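Local coordinates for protein oxygen-independent coproporphyrinogen III oxidase (PDB 1OLT) that catalyses the anaerobic oxidative decarboxylation of two propionate groups of coproporphyrinogen III to vinyl groups in heme biosynthesis, using a [4Fe-4S] cluster and S-adenosylmethionine, at residues H289-R292 and P293-L297; A408-K412 and D413-D417. One frame throughout, in Å; residues are numbered along the deposited sequence. Where two conformers were deposited one is given.

Contact 1. Residues H289-R292 and P293-L297; sequences HFAR and PDDEL
His289 meets Leu297 where strand 289-291 runs through a short turn into helix 296-303, a worked example of a strand-to-helix junction closed by an N-cap. With its CG anti to the backbone N (chi1 -153°), the histidine turns its ring edge to the leucine: CD1 of Leu297 lies in the ring plane, 3.8 Å from His289 NE2, and the two side chains cross at about a right angle. The other ring nitrogen, ND1, is bonded to Ser238 on the adjacent strand. Ala291 presents its methyl to the cap residue, CB standing 3.9 Å from Asp295 CG, and Arg236 lies against this methyl as well. At Arg292 the strand gives way to a type I turn. Its carbonyl O receives Asp295 N at 2.9 Å, the donor standing well above the carbonyl plane. Arg292 N donates to a water whose oxygen is 3.0 Å away, and that water in turn donates a hydrogen bond to Asp295 OD2, 2.8 Å from its oxygen. The second carboxylate oxygen, OD1, uses its anti lone pair to accept Leu297 N at 2.8 Å in a nearly straight bond (168°), and also makes a salt bridge to Arg236. Were Asp295 replaced by an alanine, Leu297 N would probably lose its cap, the water one acceptor and Arg236 one carboxylate partner. The buried carboxylate of Asp295 thus serves the helix start through OD1 and, by way of the water, the residue just after the strand through OD2; nearby Arg236 and the amino end of the helix would be expected to stabilise its negative charge.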
ATOM      1  N   HIS A 289       1.780   9.729   1.158  1.00 14.80           N
ATOM      2  CA  HIS A 289       3.051   9.371   1.758  1.00 14.20           C
ATOM      3  C   HIS A 289       4.050  10.465   1.877  1.00 13.38           C
ATOM      4  O   HIS A 289       4.306  11.255   0.916  1.00 12.11           O
ATOM      5  CB  HIS A 289       3.628   8.180   0.968  1.00 14.26           C
ATOM      6  CG  HIS A 289       4.530   7.309   1.756  1.00 17.58           C
ATOM      7  ND1 HIS A 289       4.222   6.860   3.030  1.00 21.42           N
ATOM      8  CD2 HIS A 289       5.756   6.793   1.458  1.00 22.11           C
ATOM      9  CE1 HIS A 289       5.215   6.103   3.486  1.00 22.97           C
ATOM     10  NE2 HIS A 289       6.160   6.049   2.552  1.00 24.12           N
ATOM     11  N   PHE A 290       4.688  10.471   3.046  1.00 13.28           N
ATOM     12  CA  PHE A 290       5.716  11.440   3.405  1.00 12.71           C
ATOM     13  C   PHE A 290       6.957  10.701   3.857  1.00 12.97           C
ATOM     14  O   PHE A 290       6.878   9.706   4.569  1.00 11.77           O
ATOM     15  CB  PHE A 290       5.285  12.371   4.518  1.00 12.90           C
ATOM     16  CG  PHE A 290       4.075  13.210   4.184  1.00 12.66           C
ATOM     17  CD1 PHE A 290       2.793  12.658   4.233  1.00 13.52           C
ATOM     18  CD2 PHE A 290       4.216  14.549   3.830  1.00 15.17           C
ATOM     19  CE1 PHE A 290       1.711  13.393   3.930  1.00 13.91           C
ATOM     20  CE2 PHE A 290       3.093  15.308   3.518  1.00 13.67           C
ATOM     21  CZ  PHE A 290       1.845  14.712   3.579  1.00 13.94           C
ATOM     22  N   ALA A 291       8.122  11.213   3.444  1.00 13.06           N
ATOM     23  CA  ALA A 291       9.376  10.620   3.815  1.00 13.94           C
ATOM     24  C   ALA A 291      10.498  11.711   3.798  1.00 16.35           C
ATOM     25  O   ALA A 291      10.382  12.728   3.152  1.00 14.89           O
ATOM     26  CB  ALA A 291       9.731   9.525   2.878  1.00 13.91           C
ATOM     27  N   ARG A 292      11.560  11.462   4.544  0.50 16.97           N
ATOM     28  CA  ARG A 292      12.675  12.397   4.631  0.50 18.91           C
ATOM     29  C   ARG A 292      13.410  12.617   3.253  0.50 19.66           C
ATOM     30  O   ARG A 292      13.493  11.704   2.434  0.50 20.11           O
ATOM     31  CB  ARG A 292      13.666  11.864   5.666  0.50 18.88           C
ATOM     32  CG  ARG A 292      13.085  11.716   7.080  0.50 18.36           C
ATOM     33  CD  ARG A 292      14.131  11.329   8.105  0.50 20.58           C
ATOM     34  NE  ARG A 292      13.571  10.527   9.203  0.50 22.04           N
ATOM     35  CZ  ARG A 292      14.200  10.280  10.365  0.50 22.92           C
ATOM     36  NH1 ARG A 292      15.432  10.781  10.604  0.50 24.24           N
ATOM     37  NH2 ARG A 292      13.595   9.547  11.295  0.50 20.59           N
ATOM     38  N   PRO A 293      13.922  13.819   2.985  1.00 20.87           N
ATOM     39  CA  PRO A 293      14.632  14.070   1.707  1.00 21.66           C
ATOM     40  C   PRO A 293      15.693  13.061   1.294  1.00 22.32           C
ATOM     41  O   PRO A 293      15.839  12.904   0.090  1.00 22.44           O
ATOM     42  CB  PRO A 293      15.276  15.417   1.906  1.00 21.60           C
ATOM     43  CG  PRO A 293      14.357  16.116   2.769  1.00 21.82           C
ATOM     44  CD  PRO A 293      13.883  15.043   3.798  1.00 20.77           C
ATOM     45  N   ASP A 294      16.339  12.389   2.250  0.70 22.19           N
ATOM     46  CA  ASP A 294      17.366  11.425   1.939  0.70 23.06           C
ATOM     47  C   ASP A 294      16.886   9.975   1.955  0.70 22.41           C
ATOM     48  O   ASP A 294      17.684   9.044   1.736  0.70 22.55           O
ATOM     49  CB  ASP A 294      18.561  11.577   2.898  0.70 24.09           C
ATOM     50  CG  ASP A 294      18.163  11.512   4.392  0.70 26.27           C
ATOM     51  OD1 ASP A 294      16.937  11.530   4.710  0.70 22.72           O
ATOM     52  OD2 ASP A 294      19.055  11.481   5.303  0.70 29.80           O
ATOM     53  N   ASP A 295      15.587   9.787   2.134  1.00 21.53           N
ATOM     54  CA  ASP A 295      14.980   8.457   2.156  1.00 20.98           C
ATOM     55  C   ASP A 295      15.193   7.905   0.766  1.00 20.80           C
ATOM     56  O   ASP A 295      15.154   8.666  -0.223  1.00 20.70           O
ATOM     57  CB  ASP A 295      13.482   8.568   2.446  1.00 21.34           C
ATOM     58  CG  ASP A 295      12.831   7.213   2.696  1.00 21.14           C
ATOM     59  OD1 ASP A 295      12.695   6.433   1.735  1.00 20.14           O
ATOM     60  OD2 ASP A 295      12.424   6.841   3.790  1.00 21.83           O
ATOM     61  N   GLU A 296      15.449   6.611   0.683  1.00 21.72           N
ATOM     62  CA  GLU A 296      15.613   5.905  -0.595  1.00 22.59           C
ATOM     63  C   GLU A 296      14.458   6.255  -1.576  1.00 22.09           C
ATOM     64  O   GLU A 296      14.671   6.394  -2.762  1.00 21.46           O
ATOM     65  CB  GLU A 296      15.699   4.385  -0.349  1.00 22.81           C
ATOM     66  CG  GLU A 296      14.403   3.834   0.266  1.00 26.09           C
ATOM     67  CD  GLU A 296      14.311   2.320   0.323  1.00 31.62           C
ATOM     68  OE1 GLU A 296      15.413   1.676   0.271  1.00 31.50           O
ATOM     69  OE2 GLU A 296      13.103   1.782   0.409  1.00 31.74           O
ATOM     70  N   LEU A 297      13.243   6.424  -1.047  1.00 22.51           N
ATOM     71  CA  LEU A 297      12.069   6.759  -1.869  1.00 22.39           C
ATOM     72  C   LEU A 297      12.139   8.160  -2.429  1.00 22.11           C
ATOM     73  O   LEU A 297      11.833   8.391  -3.603  1.00 22.26           O
ATOM     74  CB  LEU A 297      10.784   6.598  -1.059  1.00 22.49           C
ATOM     75  CG  LEU A 297      10.494   5.231  -0.468  1.00 22.45           C
ATOM     76  CD1 LEU A 297       9.210   5.293   0.382  1.00 23.41           C
ATOM     77  CD2 LEU A 297      10.353   4.201  -1.553  1.00 23.45           C
TER
HETATM   78  O   HOH W   1      12.343   8.845   5.704  1.00 29.70           O

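Contact 2. Residues A408-K412 and D413-D417; sequences APLAK and DGLVD
Leu410 and Leu415 pack across a Schellman motif, which ends helix 401-412 and sends the chain into strand 416-418 of the HemN C-terminal domain, a family grouped with helix-turn-helix folds. The two leucines cross obliquely, branch against branch: in one of the two conformers modelled for Leu410, its CD2 touches Leu415 CD2 at 3.8 Å, and the same Leu415 methyl also rests near Leu410 CG. Both side chains reach Tyr16 as well, and Leu410 extends to Ile436 of helix 433-438. A second apolar pair forms one residue further along, where Ala411 CB meets Val416 CG2 at 3.8 Å. Val416 has CG1 beside its backbone N (chi1 -53°), which puts CG2 between that nitrogen and the carbonyl carbon and turns it to the alanine. Both pairs span Gly414, where the chain leaves the helical conformation with a positive phi of 84°, readily adopted by a residue without a side chain. Two weak bonds lead back into the last turn, Leu415 N to Leu410 O at 3.3 Å and Gly414 N to Ala411 O at 3.2 Å. Ahead of them Asp413 N keeps a helical bond to Pro409 O at 3.2 Å, and the Asp413 carboxylate is held by Tyr16 OH. Where strand and helix end come side by side, Ala411 CA makes a bent CA-H...O contact with Val416 O, 3.6 Å from carbon to oxygen.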
ATOM      1  N   ALA A 408      -6.460  18.202 -22.021  1.00 11.53           N
ATOM      2  CA  ALA A 408      -6.345  19.625 -22.381  1.00 11.74           C
ATOM      3  C   ALA A 408      -6.956  20.580 -21.344  1.00 12.07           C
ATOM      4  O   ALA A 408      -6.276  21.482 -20.862  1.00 12.09           O
ATOM      5  CB  ALA A 408      -6.961  19.884 -23.777  1.00 11.56           C
ATOM      6  N   PRO A 409      -8.218  20.378 -20.971  1.00 12.45           N
ATOM      7  CA  PRO A 409      -8.837  21.248 -19.962  1.00 12.64           C
ATOM      8  C   PRO A 409      -8.024  21.317 -18.650  1.00 12.61           C
ATOM      9  O   PRO A 409      -7.873  22.393 -18.075  1.00 12.16           O
ATOM     10  CB  PRO A 409     -10.238  20.641 -19.748  1.00 12.89           C
ATOM     11  CG  PRO A 409     -10.255  19.312 -20.481  1.00 13.07           C
ATOM     12  CD  PRO A 409      -9.140  19.327 -21.446  1.00 12.62           C
ATOM     13  N   LEU A 410      -7.517  20.167 -18.211  0.50 12.26           N
ATOM     14  CA  LEU A 410      -6.647  20.089 -17.039  0.50 12.37           C
ATOM     15  C   LEU A 410      -5.350  20.917 -17.220  0.50 12.69           C
ATOM     16  O   LEU A 410      -4.943  21.651 -16.320  0.50 12.16           O
ATOM     17  CB  LEU A 410      -6.338  18.602 -16.690  0.50 12.02           C
ATOM     18  CG  LEU A 410      -7.396  17.861 -15.845  0.50 11.32           C
ATOM     19  CD1 LEU A 410      -8.631  17.494 -16.666  0.50 11.44           C
ATOM     20  CD2 LEU A 410      -6.814  16.605 -15.189  0.50 11.96           C
ATOM     21  N   ALA A 411      -4.735  20.797 -18.397  1.00 13.20           N
ATOM     22  CA  ALA A 411      -3.495  21.521 -18.756  1.00 13.87           C
ATOM     23  C   ALA A 411      -3.680  23.039 -18.816  1.00 14.50           C
ATOM     24  O   ALA A 411      -2.777  23.793 -18.446  1.00 14.16           O
ATOM     25  CB  ALA A 411      -2.959  21.040 -20.112  1.00 13.87           C
ATOM     26  N   LYS A 412      -4.837  23.484 -19.312  1.00 15.67           N
ATOM     27  CA  LYS A 412      -5.125  24.915 -19.362  1.00 16.40           C
ATOM     28  C   LYS A 412      -5.380  25.447 -17.948  1.00 16.92           C
ATOM     29  O   LYS A 412      -5.169  26.608 -17.687  1.00 17.19           O
ATOM     30  CB  LYS A 412      -6.255  25.276 -20.369  1.00 16.94           C
ATOM     31  CG  LYS A 412      -7.628  24.592 -20.213  1.00 17.13           C
ATOM     32  CD  LYS A 412      -8.780  25.363 -21.020  1.00 17.85           C
ATOM     33  CE  LYS A 412      -9.137  24.751 -22.436  1.00 17.44           C
ATOM     34  NZ  LYS A 412      -9.294  23.229 -22.549  1.00 16.37           N
ATOM     35  N   ASP A 413      -5.769  24.556 -17.032  1.00 17.83           N
ATOM     36  CA  ASP A 413      -5.942  24.886 -15.612  1.00 18.03           C
ATOM     37  C   ASP A 413      -4.638  24.856 -14.787  1.00 18.22           C
ATOM     38  O   ASP A 413      -4.664  25.159 -13.587  1.00 18.40           O
ATOM     39  CB  ASP A 413      -6.956  23.922 -14.971  1.00 17.87           C
ATOM     40  CG  ASP A 413      -8.370  24.449 -15.012  1.00 17.98           C
ATOM     41  OD1 ASP A 413      -8.570  25.695 -15.115  1.00 14.76           O
ATOM     42  OD2 ASP A 413      -9.336  23.668 -14.939  1.00 17.44           O
ATOM     43  N   GLY A 414      -3.513  24.490 -15.408  1.00 17.98           N
ATOM     44  CA  GLY A 414      -2.218  24.581 -14.745  1.00 17.87           C
ATOM     45  C   GLY A 414      -1.884  23.375 -13.859  1.00 17.99           C
ATOM     46  O   GLY A 414      -0.912  23.423 -13.104  1.00 17.61           O
ATOM     47  N   LEU A 415      -2.675  22.305 -13.970  1.00 17.79           N
ATOM     48  CA  LEU A 415      -2.371  21.049 -13.283  1.00 18.30           C
ATOM     49  C   LEU A 415      -1.133  20.392 -13.865  1.00 18.36           C
ATOM     50  O   LEU A 415      -0.375  19.765 -13.151  1.00 18.82           O
ATOM     51  CB  LEU A 415      -3.531  20.081 -13.392  1.00 18.09           C
ATOM     52  CG  LEU A 415      -4.640  20.280 -12.368  1.00 19.05           C
ATOM     53  CD1 LEU A 415      -5.223  21.653 -12.395  1.00 19.39           C
ATOM     54  CD2 LEU A 415      -5.732  19.274 -12.642  1.00 20.28           C
ATOM     55  N   VAL A 416      -0.958  20.498 -15.176  1.00 18.37           N
ATOM     56  CA  VAL A 416       0.206  19.937 -15.852  1.00 18.34           C
ATOM     57  C   VAL A 416       0.669  20.911 -16.941  1.00 18.95           C
ATOM     58  O   VAL A 416      -0.157  21.645 -17.477  1.00 18.11           O
ATOM     59  CB  VAL A 416      -0.116  18.560 -16.511  1.00 18.25           C
ATOM     60  CG1 VAL A 416      -0.722  17.601 -15.522  1.00 18.90           C
ATOM     61  CG2 VAL A 416      -1.067  18.713 -17.706  1.00 18.61           C
ATOM     62  N   ASP A 417       1.980  20.933 -17.213  1.00 19.56           N
ATOM     63  CA  ASP A 417       2.555  21.510 -18.438  1.00 20.34           C
ATOM     64  C   ASP A 417       2.808  20.374 -19.440  1.00 20.34           C
ATOM     65  O   ASP A 417       3.448  19.390 -19.112  1.00 20.08           O
ATOM     66  CB  ASP A 417       3.883  22.237 -18.153  1.00 20.79           C
ATOM     67  CG  ASP A 417       3.724  23.412 -17.187  1.00 22.03           C
ATOM     68  OD1 ASP A 417       2.652  24.083 -17.223  1.00 24.49           O
ATOM     69  OD2 ASP A 417       4.623  23.725 -16.369  1.00 21.97           O
TER
HETATM   70  O   HOH W   2      -0.136  24.201 -18.351  1.00 42.13           O

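Overall arrangement
Contacts 1 and 2 treat the same problem in opposite directions: residues 289-297 lead from a strand into a helix, residues 408-417 from a helix into a strand. They lie in separate parts of the monomer, with centres 28 Å apart and nearest atoms about 17 Å apart, and do not touch. Contact 1 is the nearer to the cofactors. Its strand pairs antiparallel with strand 236-241 of the sheet that carries the cofactor sites, and the side chain of His289 is about 8 Å from a bound S-adenosylmethionine and about 7 Å from that of Asp209, which binds the second S-adenosylmethionine. Contact 2 is remote from these sites; its strand forms one edge of a small three-stranded antiparallel sheet.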